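Uncharacterized protein (PDB 4FTD) is of unknown function but combines an immunoglobulin-like domain with a six-bladed beta-propeller and may take part in carbohydrate metabolism. Local coordinates at residues E82-T87 and V105-P110; N123-N128 and Y398-G403; F215-W220 and A231-G236. All blocks are in the same frame, centred on the assembly; numbering follows the deposited sequence.

Interaction 1: residues E82-T87 and V105-P110; sequences ETNEKT and VRKRVP
Lys86 and Val105 form an antiparallel hydrogen-bonded pair: Lys86 N donates to Val105 O at 3.0 Å, and Val105 N returns a nearly straight bond to Lys86 O (174° at the hydrogen). Glu85 and Arg106 follow as a non-hydrogen-bonded pair with CA atoms 4.3 Å apart, and Lys107 N then reaches Asn84 O at 2.7 Å in an almost straight bond (170°). These are the open ends of the hairpin of strands 85-93 and 98-106, in the N-terminal sheet, which is probably the immunoglobulin-like part of the protein; Arg106 also bonds through its backbone to Leu49. On one face the stems of Glu85 and Arg106 lie side by side, Glu85 CB against Arg106 CG at 3.7 Å, but the guanidinium leads away to Phe46 O and the C-terminal carboxylate of Asp453. Lys107 runs extended beyond CG, crossing the Asn84 side chain at about a right angle, with Lys107 CD 3.8 Å from Asn84 OD1. Lys107 NZ makes a weak bond to Thr83 O at 2.9 Å and another bond to Asp80 O. Val109 CG2 touches Asn84 CG, while a water donates to both Asn84 OD1 and Arg108 O.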
loop_
_atom_site.group_PDB
_atom_site.type_symbol
_atom_site.label_atom_id
_atom_site.label_comp_id
_atom_site.label_asym_id
_atom_site.label_seq_id
_atom_site.Cartn_x
_atom_site.Cartn_y
_atom_site.Cartn_z
ATOM N N GLU A 82 -2.832 19.088 -25.573
ATOM C CA GLU A 82 -1.760 18.131 -25.227
ATOM C C GLU A 82 -0.524 18.750 -24.574
ATOM O O GLU A 82 0.094 18.121 -23.719
ATOM C CB GLU A 82 -1.285 17.353 -26.470
ATOM C CG GLU A 82 -2.168 16.183 -26.869
ATOM C CD GLU A 82 -3.613 16.578 -27.091
ATOM O OE1 GLU A 82 -3.851 17.672 -27.656
ATOM O OE2 GLU A 82 -4.505 15.799 -26.688
ATOM N N THR A 83 -0.169 19.969 -24.988
ATOM C CA THR A 83 1.090 20.628 -24.596
ATOM C C THR A 83 0.972 21.333 -23.267
ATOM O O THR A 83 0.010 22.071 -23.074
ATOM C CB THR A 83 1.473 21.669 -25.666
ATOM O OG1 THR A 83 1.412 21.048 -26.951
ATOM C CG2 THR A 83 2.874 22.233 -25.452
ATOM N N ASN A 84 1.937 21.120 -22.360
ATOM C CA ASN A 84 1.972 21.828 -21.043
ATOM C C ASN A 84 2.927 23.002 -20.916
ATOM O O ASN A 84 2.916 23.679 -19.883
ATOM C CB ASN A 84 2.198 20.859 -19.872
ATOM C CG ASN A 84 1.039 19.893 -19.714
ATOM O OD1 ASN A 84 -0.112 20.297 -19.621
ATOM N ND2 ASN A 84 1.337 18.613 -19.711
ATOM N N GLU A 85 3.741 23.247 -21.937
ATOM C CA GLU A 85 4.620 24.411 -21.945
ATOM C C GLU A 85 4.933 24.933 -23.348
ATOM O O GLU A 85 4.830 24.212 -24.340
ATOM C CB GLU A 85 5.908 24.150 -21.172
ATOM C CG GLU A 85 6.908 23.231 -21.831
ATOM C CD GLU A 85 8.170 23.109 -21.004
ATOM O OE1 GLU A 85 8.073 22.675 -19.833
ATOM O OE2 GLU A 85 9.256 23.454 -21.525
ATOM N N LYS A 86 5.303 26.213 -23.397
ATOM C CA LYS A 86 5.673 26.888 -24.627
ATOM C C LYS A 86 6.646 28.012 -24.294
ATOM O O LYS A 86 6.432 28.740 -23.332
ATOM C CB LYS A 86 4.413 27.446 -25.323
ATOM C CG LYS A 86 4.712 28.135 -26.644
ATOM C CD LYS A 86 3.488 28.442 -27.488
ATOM C CE LYS A 86 3.910 29.216 -28.738
ATOM N NZ LYS A 86 3.010 29.051 -29.910
ATOM N N THR A 87 7.692 28.148 -25.104
ATOM C CA THR A 87 8.694 29.223 -24.998
ATOM C C THR A 87 8.538 30.151 -26.219
ATOM O O THR A 87 8.220 29.690 -27.301
ATOM C CB THR A 87 10.113 28.643 -24.942
ATOM O OG1 THR A 87 10.208 27.795 -23.797
ATOM C CG2 THR A 87 11.176 29.721 -24.813
ATOM N N VAL A 105 6.214 29.713 -20.574
ATOM C CA VAL A 105 4.941 29.686 -19.861
ATOM C C VAL A 105 4.492 28.209 -19.799
ATOM O O VAL A 105 4.547 27.505 -20.812
ATOM C CB VAL A 105 3.858 30.570 -20.508
ATOM C CG1 VAL A 105 2.527 30.357 -19.810
ATOM C CG2 VAL A 105 4.243 32.058 -20.448
ATOM N N ARG A 106 4.047 27.793 -18.608
ATOM C CA ARG A 106 3.690 26.409 -18.303
ATOM C C ARG A 106 2.299 26.275 -17.694
ATOM O O ARG A 106 1.881 27.152 -16.936
ATOM C CB ARG A 106 4.711 25.870 -17.309
ATOM C CG ARG A 106 6.124 25.853 -17.858
ATOM C CD ARG A 106 7.106 25.372 -16.821
ATOM N NE ARG A 106 7.227 26.334 -15.732
ATOM C CZ ARG A 106 7.531 26.035 -14.472
ATOM N NH1 ARG A 106 7.730 24.783 -14.100
ATOM N NH2 ARG A 106 7.607 26.995 -13.555
ATOM N N LYS A 107 1.598 25.185 -18.054
ATOM C CA LYS A 107 0.277 24.850 -17.511
ATOM C C LYS A 107 0.477 24.057 -16.237
ATOM O O LYS A 107 1.438 23.274 -16.113
ATOM C CB LYS A 107 -0.561 23.949 -18.452
ATOM C CG LYS A 107 -1.049 24.556 -19.764
ATOM C CD LYS A 107 -1.724 23.519 -20.664
ATOM C CE LYS A 107 -2.070 24.113 -22.024
ATOM N NZ LYS A 107 -2.724 23.132 -22.936
ATOM N N ARG A 108 -0.467 24.192 -15.315
ATOM C CA ARG A 108 -0.496 23.315 -14.143
ATOM C C ARG A 108 -0.779 21.888 -14.572
ATOM O O ARG A 108 -1.520 21.669 -15.525
ATOM C CB ARG A 108 -1.552 23.763 -13.160
ATOM C CG ARG A 108 -1.144 25.039 -12.468
ATOM C CD ARG A 108 -2.284 25.574 -11.669
ATOM N NE ARG A 108 -2.667 24.613 -10.653
ATOM C CZ ARG A 108 -3.854 24.576 -10.064
ATOM N NH1 ARG A 108 -4.822 25.443 -10.386
ATOM N NH2 ARG A 108 -4.080 23.652 -9.139
ATOM N N VAL A 109 -0.164 20.939 -13.867
ATOM C CA VAL A 109 -0.298 19.523 -14.151
ATOM C C VAL A 109 -0.811 18.878 -12.862
ATOM O O VAL A 109 -0.103 18.895 -11.863
ATOM C CB VAL A 109 1.063 18.926 -14.571
ATOM C CG1 VAL A 109 0.981 17.412 -14.713
ATOM C CG2 VAL A 109 1.536 19.589 -15.855
ATOM N N PRO A 110 -2.043 18.333 -12.866
ATOM C CA PRO A 110 -2.544 17.660 -11.674
ATOM C C PRO A 110 -1.724 16.435 -11.342
ATOM O O PRO A 110 -1.167 15.827 -12.241
ATOM C CB PRO A 110 -3.961 17.270 -12.070
ATOM C CG PRO A 110 -4.363 18.323 -13.028
ATOM C CD PRO A 110 -3.119 18.510 -13.850
HETATM O O HOH W 1 -2.037 20.276 -17.553
#

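Interaction 2: residues N123-N128 and Y398-G403; sequences NFSGDN and YQFKLG
Ser125 and Leu402 meet, Ser125 CB lying 3.4 Å from Leu402 O and Ser125 OG 3.8 Å from Leu402 CD2. With chi1 at 76°, Ser125 OG sits between its own backbone N and carbonyl carbon; from there it donates to Asn123 OD1 at 2.6 Å, in the carbonyl plane and on a lone pair. The same hydroxyl accepts from a water that also donates to Lys401 O, which links the segments through solvent. Phe400 supplies the third large surface. Its CE1 and CZ point at the Asn123 amide, Phe400 CE1 being 3.6 Å from Asn123 OD1, and the amide and ring planes stand 66° apart; Ser125 OG comes to the ring edge, in its plane. Direct backbone bonding is slight: Gly126 N reaches Leu402 O in a weak, strongly bent bond of 3.4 Å, and a second water bridges the same two atoms. Val441 of strand 439-446 touches Asn123, Phe400 and Leu402. Strands 123-125 and 398-401 belong to different sheets, 54° between their directions. Phe400 and Leu402 come from the preceding blade, while 120-125 completes the sheet of 412-420, 426-435 and 439-446, consistent with the N-to-C "Velcro" closure of a beta-propeller.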
loop_
_atom_site.group_PDB
_atom_site.type_symbol
_atom_site.label_atom_id
_atom_site.label_comp_id
_atom_site.label_asym_id
_atom_site.label_seq_id
_atom_site.Cartn_x
_atom_site.Cartn_y
_atom_site.Cartn_z
ATOM N N ASN A 123 9.563 2.114 12.578
ATOM C CA ASN A 123 10.228 0.844 12.353
ATOM C C ASN A 123 10.404 -0.032 13.585
ATOM O O ASN A 123 11.011 0.393 14.556
ATOM C CB ASN A 123 11.594 1.108 11.771
ATOM C CG ASN A 123 12.313 -0.175 11.406
ATOM O OD1 ASN A 123 11.700 -1.150 10.987
ATOM N ND2 ASN A 123 13.611 -0.159 11.534
ATOM N N PHE A 124 9.882 -1.256 13.500
ATOM C CA PHE A 124 10.059 -2.287 14.552
ATOM C C PHE A 124 10.651 -3.559 13.938
ATOM O O PHE A 124 10.227 -4.670 14.265
ATOM C CB PHE A 124 8.780 -2.519 15.358
ATOM C CG PHE A 124 8.330 -1.269 16.066
ATOM C CD1 PHE A 124 7.591 -0.303 15.374
ATOM C CD2 PHE A 124 8.754 -0.997 17.360
ATOM C CE1 PHE A 124 7.249 0.884 15.963
ATOM C CE2 PHE A 124 8.415 0.195 17.963
ATOM C CZ PHE A 124 7.668 1.145 17.269
ATOM N N SER A 125 11.667 -3.336 13.094
ATOM C CA SER A 125 12.409 -4.387 12.388
ATOM C C SER A 125 13.880 -4.054 12.433
ATOM O O SER A 125 14.244 -3.003 12.948
ATOM C CB SER A 125 11.936 -4.550 10.935
ATOM O OG SER A 125 12.398 -3.518 10.062
ATOM N N GLY A 126 14.708 -4.954 11.885
ATOM C CA GLY A 126 16.142 -4.758 11.758
ATOM C C GLY A 126 16.732 -4.560 13.123
ATOM O O GLY A 126 16.424 -5.312 14.034
ATOM N N ASP A 127 17.515 -3.507 13.283
ATOM C CA ASP A 127 18.048 -3.133 14.585
ATOM C C ASP A 127 17.005 -2.834 15.642
ATOM O O ASP A 127 17.345 -2.842 16.805
ATOM C CB ASP A 127 18.967 -1.895 14.498
ATOM C CG ASP A 127 20.400 -2.240 14.107
ATOM O OD1 ASP A 127 20.681 -3.402 13.739
ATOM O OD2 ASP A 127 21.256 -1.332 14.186
ATOM N N ASN A 128 15.776 -2.525 15.275
ATOM C CA ASN A 128 14.758 -2.279 16.280
ATOM C C ASN A 128 13.677 -3.388 16.311
ATOM O O ASN A 128 12.522 -3.107 16.678
ATOM C CB ASN A 128 14.141 -0.892 16.070
ATOM C CG ASN A 128 13.357 -0.399 17.299
ATOM O OD1 ASN A 128 13.805 -0.553 18.448
ATOM N ND2 ASN A 128 12.176 0.165 17.068
ATOM N N TYR A 398 8.030 1.461 -4.251
ATOM C CA TYR A 398 8.530 1.704 -2.883
ATOM C C TYR A 398 8.926 0.369 -2.256
ATOM O O TYR A 398 8.254 -0.627 -2.481
ATOM C CB TYR A 398 7.464 2.388 -1.993
ATOM C CG TYR A 398 7.944 2.611 -0.575
ATOM C CD1 TYR A 398 8.829 3.644 -0.280
ATOM C CD2 TYR A 398 7.564 1.747 0.462
ATOM C CE1 TYR A 398 9.305 3.835 1.012
ATOM C CE2 TYR A 398 8.044 1.924 1.756
ATOM C CZ TYR A 398 8.901 2.969 2.029
ATOM O OH TYR A 398 9.379 3.130 3.298
ATOM N N GLN A 399 10.010 0.366 -1.479
ATOM C CA GLN A 399 10.488 -0.823 -0.789
ATOM C C GLN A 399 11.000 -0.445 0.582
ATOM O O GLN A 399 11.681 0.573 0.726
ATOM C CB GLN A 399 11.645 -1.453 -1.550
ATOM C CG GLN A 399 12.124 -2.782 -0.985
ATOM C CD GLN A 399 13.308 -3.325 -1.735
ATOM O OE1 GLN A 399 14.378 -2.727 -1.742
ATOM N NE2 GLN A 399 13.126 -4.458 -2.361
ATOM N N PHE A 400 10.645 -1.242 1.586
ATOM C CA PHE A 400 11.211 -1.100 2.913
ATOM C C PHE A 400 11.678 -2.484 3.329
ATOM O O PHE A 400 10.876 -3.374 3.525
ATOM C CB PHE A 400 10.249 -0.509 3.945
ATOM C CG PHE A 400 10.940 -0.192 5.246
ATOM C CD1 PHE A 400 11.127 -1.180 6.205
ATOM C CD2 PHE A 400 11.471 1.074 5.474
ATOM C CE1 PHE A 400 11.815 -0.913 7.382
ATOM C CE2 PHE A 400 12.162 1.349 6.654
ATOM C CZ PHE A 400 12.345 0.346 7.600
ATOM N N LYS A 401 12.982 -2.647 3.424
ATOM C CA LYS A 401 13.599 -3.898 3.786
ATOM C C LYS A 401 13.514 -4.118 5.289
ATOM O O LYS A 401 13.961 -3.262 6.058
ATOM C CB LYS A 401 15.042 -3.858 3.324
ATOM C CG LYS A 401 15.204 -4.106 1.833
ATOM C CD LYS A 401 16.679 -4.079 1.482
ATOM C CE LYS A 401 17.088 -5.298 0.692
ATOM N NZ LYS A 401 17.020 -6.601 1.448
ATOM N N LEU A 402 12.983 -5.278 5.699
ATOM C CA LEU A 402 12.758 -5.601 7.106
ATOM C C LEU A 402 13.985 -6.256 7.756
ATOM O O LEU A 402 13.997 -6.469 8.955
ATOM C CB LEU A 402 11.510 -6.500 7.255
ATOM C CG LEU A 402 10.147 -5.968 6.781
ATOM C CD1 LEU A 402 9.101 -7.086 6.646
ATOM C CD2 LEU A 402 9.709 -4.897 7.750
ATOM N N GLY A 403 14.998 -6.600 6.961
ATOM C CA GLY A 403 16.182 -7.297 7.474
ATOM C C GLY A 403 15.886 -8.771 7.738
ATOM O O GLY A 403 14.819 -9.300 7.406
HETATM O O HOH W 2 14.672 -3.285 8.671
HETATM O O HOH W 3 14.925 -7.682 11.045
#

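Interaction 3: residues F215-W220 and A231-G236; sequences FKIYYW and ANINVG
Ile217 and Ala231 press together on the buried face of this strand pair, with Ile217 CD1 3.9 Å from Ala231 CB. Ile217 CG1 is anti to the carbonyl carbon, and Ile217 CD1 beyond it also approaches Ile233 CD1 at 4.4 Å. Phe215 lies side by side with Ile233, and Phe215 CD2 lies 4.1 Å from Ile233 CD1, while Val235 CG2 meets Phe215 CB, 4.1 Å away. Ile261 and Phe263 of strand 259-264 pack against this face, Phe263 meeting the Phe215 ring edge-to-face. Backbone bonds hold the register: Ile233 N to Phe215 O is short and nearly straight (2.9 Å, 169°), its partner Phe215 N to Ile233 O is weak, and Ile217 and Ala231 exchange a further pair. Ile217 N stands above the carbonyl plane of Ala231, 39° out of it. On the other face Lys216 and Asn232 point the same way, Lys216 CG 3.7 Å from Asn232 OD1 and Lys216 CE close to Asn232 ND2. The lysine chain bends at chi3, and Lys216 NZ bonds to Tyr218 OH at 3.0 Å and to Lys186 O. With strand axes 4.5 Å apart and 171° between their directions, this is the antiparallel hairpin of the third and fourth strands of a four-stranded beta-propeller blade, whose apolar face packs on the next blade.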
loop_
_atom_site.group_PDB
_atom_site.type_symbol
_atom_site.label_atom_id
_atom_site.label_comp_id
_atom_site.label_asym_id
_atom_site.label_seq_id
_atom_site.Cartn_x
_atom_site.Cartn_y
_atom_site.Cartn_z
ATOM N N PHE A 215 -9.393 -27.201 15.116
ATOM C CA PHE A 215 -9.118 -26.049 14.309
ATOM C C PHE A 215 -10.110 -24.958 14.675
ATOM O O PHE A 215 -11.204 -24.937 14.181
ATOM C CB PHE A 215 -9.124 -26.434 12.828
ATOM C CG PHE A 215 -8.624 -25.347 11.892
ATOM C CD1 PHE A 215 -7.502 -24.570 12.193
ATOM C CD2 PHE A 215 -9.176 -25.234 10.604
ATOM C CE1 PHE A 215 -7.029 -23.604 11.321
ATOM C CE2 PHE A 215 -8.688 -24.276 9.715
ATOM C CZ PHE A 215 -7.611 -23.479 10.062
ATOM N N LYS A 216 -9.684 -24.087 15.585
ATOM C CA LYS A 216 -10.564 -23.158 16.254
ATOM C C LYS A 216 -10.300 -21.757 15.804
ATOM O O LYS A 216 -9.160 -21.437 15.434
ATOM C CB LYS A 216 -10.397 -23.316 17.767
ATOM C CG LYS A 216 -10.732 -24.727 18.250
ATOM C CD LYS A 216 -10.525 -24.917 19.737
ATOM C CE LYS A 216 -11.627 -24.245 20.505
ATOM N NZ LYS A 216 -11.336 -24.340 21.943
ATOM N N ILE A 217 -11.366 -20.965 15.758
ATOM C CA ILE A 217 -11.334 -19.543 15.437
ATOM C C ILE A 217 -12.022 -18.822 16.596
ATOM O O ILE A 217 -13.123 -19.208 17.040
ATOM C CB ILE A 217 -12.037 -19.194 14.126
ATOM C CG1 ILE A 217 -11.496 -20.090 12.975
ATOM C CG2 ILE A 217 -11.904 -17.726 13.783
ATOM C CD1 ILE A 217 -12.221 -19.919 11.655
ATOM N N TYR A 218 -11.323 -17.813 17.072
ATOM C CA TYR A 218 -11.732 -16.999 18.172
ATOM C C TYR A 218 -11.928 -15.537 17.743
ATOM O O TYR A 218 -11.235 -15.043 16.835
ATOM C CB TYR A 218 -10.649 -17.034 19.226
ATOM C CG TYR A 218 -10.342 -18.426 19.769
ATOM C CD1 TYR A 218 -9.400 -19.234 19.152
ATOM C CD2 TYR A 218 -11.005 -18.916 20.909
ATOM C CE1 TYR A 218 -9.060 -20.487 19.673
ATOM C CE2 TYR A 218 -10.695 -20.172 21.432
ATOM C CZ TYR A 218 -9.730 -20.957 20.804
ATOM O OH TYR A 218 -9.380 -22.154 21.330
ATOM N N TYR A 219 -12.809 -14.847 18.492
ATOM C CA TYR A 219 -13.226 -13.495 18.205
ATOM C C TYR A 219 -13.282 -12.644 19.469
ATOM O O TYR A 219 -13.815 -13.092 20.503
ATOM C CB TYR A 219 -14.640 -13.565 17.584
ATOM C CG TYR A 219 -15.349 -12.230 17.317
ATOM C CD1 TYR A 219 -15.176 -11.549 16.117
ATOM C CD2 TYR A 219 -16.279 -11.724 18.212
ATOM C CE1 TYR A 219 -15.853 -10.371 15.857
ATOM C CE2 TYR A 219 -16.944 -10.536 17.956
ATOM C CZ TYR A 219 -16.722 -9.867 16.772
ATOM O OH TYR A 219 -17.374 -8.690 16.485
ATOM N N TRP A 220 -12.763 -11.417 19.369
ATOM C CA TRP A 220 -12.865 -10.413 20.407
ATOM C C TRP A 220 -13.568 -9.211 19.815
ATOM O O TRP A 220 -13.078 -8.614 18.833
ATOM C CB TRP A 220 -11.467 -9.959 20.870
ATOM C CG TRP A 220 -10.794 -10.937 21.752
ATOM C CD1 TRP A 220 -10.669 -10.865 23.117
ATOM C CD2 TRP A 220 -10.101 -12.108 21.343
ATOM N NE1 TRP A 220 -9.992 -11.958 23.587
ATOM C CE2 TRP A 220 -9.607 -12.729 22.513
ATOM C CE3 TRP A 220 -9.874 -12.723 20.099
ATOM C CZ2 TRP A 220 -8.887 -13.916 22.472
ATOM C CZ3 TRP A 220 -9.144 -13.898 20.069
ATOM C CH2 TRP A 220 -8.666 -14.480 21.239
ATOM N N ALA A 231 -15.623 -20.857 15.855
ATOM C CA ALA A 231 -15.517 -22.103 15.076
ATOM C C ALA A 231 -14.674 -23.085 15.806
ATOM O O ALA A 231 -13.709 -22.713 16.514
ATOM C CB ALA A 231 -14.910 -21.853 13.707
ATOM N N ASN A 232 -15.027 -24.343 15.629
ATOM C CA ASN A 232 -14.295 -25.488 16.125
ATOM C C ASN A 232 -14.444 -26.584 15.055
ATOM O O ASN A 232 -15.303 -27.438 15.128
ATOM C CB ASN A 232 -14.774 -25.861 17.544
ATOM C CG ASN A 232 -13.865 -26.863 18.214
ATOM O OD1 ASN A 232 -13.083 -27.501 17.557
ATOM N ND2 ASN A 232 -14.013 -27.035 19.499
ATOM N N ILE A 233 -13.599 -26.481 14.037
ATOM C CA ILE A 233 -13.714 -27.226 12.795
ATOM C C ILE A 233 -13.022 -28.558 12.961
ATOM O O ILE A 233 -11.855 -28.644 13.403
ATOM C CB ILE A 233 -13.113 -26.421 11.620
ATOM C CG1 ILE A 233 -13.893 -25.108 11.427
ATOM C CG2 ILE A 233 -13.030 -27.264 10.356
ATOM C CD1 ILE A 233 -13.162 -24.080 10.586
ATOM N N ASN A 234 -13.808 -29.602 12.723
ATOM C CA ASN A 234 -13.333 -30.976 12.704
ATOM C C ASN A 234 -12.859 -31.227 11.284
ATOM O O ASN A 234 -13.670 -31.498 10.409
ATOM C CB ASN A 234 -14.458 -31.943 13.048
ATOM C CG ASN A 234 -13.970 -33.359 13.219
ATOM O OD1 ASN A 234 -12.978 -33.784 12.622
ATOM N ND2 ASN A 234 -14.657 -34.098 14.071
ATOM N N VAL A 235 -11.548 -31.181 11.074
ATOM C CA VAL A 235 -10.968 -31.298 9.737
ATOM C C VAL A 235 -11.229 -32.695 9.168
ATOM O O VAL A 235 -11.411 -32.851 7.956
ATOM C CB VAL A 235 -9.463 -30.913 9.739
ATOM C CG1 VAL A 235 -8.816 -31.187 8.364
ATOM C CG2 VAL A 235 -9.335 -29.427 10.084
ATOM N N GLY A 236 -11.292 -33.688 10.066
ATOM C CA GLY A 236 -11.568 -35.067 9.714
ATOM C C GLY A 236 -12.942 -35.258 9.066
ATOM O O GLY A 236 -13.129 -36.209 8.391
#

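From the N terminus, interaction 1 comes first, closing a 17-residue loop that is the hairpin 85-93/98-106 itself, joined at its open ends in what is probably the immunoglobulin-like part. Strand 120-125 is the next strand and opens interaction 2, whose partner lies 270 residues on. Within that loop falls interaction 3, a hairpin contact with ten residues between its segments; no two contacts cross. Interaction 2 brings the beginning of the propeller chain against a late strand, across two sheets, whereas interaction 3 ties two neighbouring strands of one sheet. None touches another: centres of interactions 1 and 3 are about 60 Å apart, on opposite sides of the chain's centre, and those of 2 and 3 about 33 Å.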